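PDB 2IB0: DUF4439 domain-containing protein from Mycobacterium tuberculosis, which is of unknown function but folds as a four-helix bundle of the ferritin-like clan. Local coordinates for residues Ala45-Gly50 with Ala97-Leu102. Numbering follows the deposited sequence.
Sequences ALSPPG and ADAARL
Ala-99 sets its single methyl against the flank of Leu-46 and the hydroxyl end of Ser-47, where the end of helix 18-46 and the residue after it meet the first turn of helix 96-120. From Leu-46 two carbons do the touching: CD1 lies 3.9 Å from Ala-99 CB, and CB of Leu-46 is 4.0 Å from the same methyl. With CG anti to the carbonyl carbon (chi1 -79°), the leucine branch runs alongside the methyl, and the Leu-46 side chain also touches Val-93 in the loop ahead of helix 96-120. On the Ser-47 side the contact is plain van der Waals, OG standing 4.0 Å from Ala-99 CB. The polar need of that buried hydroxyl is met by a hydrogen bond to Val-43 O, one turn back in helix 18-46. Ser-47 is where the chain leaves helical geometry, ahead of Pro-48 and Pro-49, and its CA comes within 6.3 Å of Ala-99 CA, a close approach consistent with the small size of Ala-99. Apart from this contact, within helix 96-120, Arg-101 NH2 forms a salt bridge with Asp-98 OD1; Asp-98 OD2 accepts a hydrogen bond from Ser-94 N, just ahead of the helix. Apolar packing of a helix end against a neighbouring helix, at one end of the bundle, is in keeping with the four-helix architecture of the ferritin-like fold.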
# COMPACT_ATOMS: atom_id res chain seq x y z
N ALA A 45 24.47 2.94 -7.40
CA ALA A 45 25.68 3.14 -8.20
C ALA A 45 25.41 3.92 -9.47
O ALA A 45 26.29 4.66 -9.91
CB ALA A 45 26.29 1.81 -8.54
N LEU A 46 24.24 3.71 -10.08
CA LEU A 46 23.86 4.42 -11.29
C LEU A 46 23.30 5.84 -11.05
O LEU A 46 23.77 6.80 -11.72
CB LEU A 46 22.80 3.64 -12.07
CG LEU A 46 23.19 2.45 -12.96
CD1 LEU A 46 21.97 1.61 -13.12
CD2 LEU A 46 23.74 2.87 -14.29
N SER A 47 22.34 5.92 -10.10
CA SER A 47 21.40 7.09 -9.79
C SER A 47 22.04 8.47 -9.90
O SER A 47 23.21 8.57 -9.55
CB SER A 47 20.70 6.89 -8.49
OG SER A 47 19.73 5.89 -8.68
N PRO A 48 21.24 9.56 -10.09
CA PRO A 48 21.35 10.82 -9.32
C PRO A 48 21.66 10.88 -7.86
O PRO A 48 20.90 10.33 -7.09
CB PRO A 48 20.10 11.61 -9.71
CG PRO A 48 19.79 11.12 -11.07
CD PRO A 48 19.99 9.60 -10.88
N PRO A 49 22.74 11.64 -7.48
CA PRO A 49 22.88 12.17 -6.10
C PRO A 49 21.54 12.73 -5.54
O PRO A 49 21.28 12.58 -4.33
CB PRO A 49 23.93 13.29 -6.22
CG PRO A 49 24.66 13.02 -7.50
CD PRO A 49 23.86 12.08 -8.36
N GLY A 50 20.72 13.35 -6.43
CA GLY A 50 19.35 13.87 -6.13
C GLY A 50 18.34 12.90 -5.50
O GLY A 50 17.31 13.30 -4.98
N ALA A 97 18.64 6.83 -15.65
CA ALA A 97 17.16 6.66 -15.82
C ALA A 97 16.64 5.23 -15.73
O ALA A 97 15.49 4.97 -15.28
CB ALA A 97 16.70 7.26 -17.10
N ASP A 98 17.47 4.28 -16.15
CA ASP A 98 17.08 2.89 -16.06
C ASP A 98 16.89 2.47 -14.61
O ASP A 98 16.13 1.57 -14.33
CB ASP A 98 18.12 1.99 -16.66
CG ASP A 98 18.28 2.20 -18.12
OD1 ASP A 98 17.28 2.55 -18.78
OD2 ASP A 98 19.40 1.99 -18.61
N ALA A 99 17.61 3.14 -13.71
CA ALA A 99 17.68 2.72 -12.30
C ALA A 99 16.38 2.99 -11.52
O ALA A 99 15.99 2.17 -10.69
CB ALA A 99 18.85 3.39 -11.61
N ALA A 100 15.80 4.17 -11.73
CA ALA A 100 14.43 4.48 -11.29
C ALA A 100 13.34 3.48 -11.81
O ALA A 100 12.49 3.03 -11.05
CB ALA A 100 14.08 5.91 -11.64
N ARG A 101 13.39 3.10 -13.09
CA ARG A 101 12.52 2.06 -13.59
C ARG A 101 12.77 0.72 -12.89
O ARG A 101 11.84 -0.04 -12.63
CB ARG A 101 12.69 1.88 -15.10
CG ARG A 101 11.98 2.95 -15.93
CD ARG A 101 11.99 2.62 -17.48
NE ARG A 101 13.30 2.85 -18.14
CZ ARG A 101 13.78 4.06 -18.46
NH1 ARG A 101 13.09 5.17 -18.14
NH2 ARG A 101 14.97 4.19 -19.07
N LEU A 102 14.03 0.42 -12.64
CA LEU A 102 14.39 -0.82 -11.94
C LEU A 102 13.77 -0.79 -10.55
O LEU A 102 13.25 -1.78 -10.10
CB LEU A 102 15.93 -0.96 -11.82
CG LEU A 102 16.50 -2.14 -11.02
CD1 LEU A 102 15.98 -3.47 -11.55
CD2 LEU A 102 18.05 -2.09 -11.06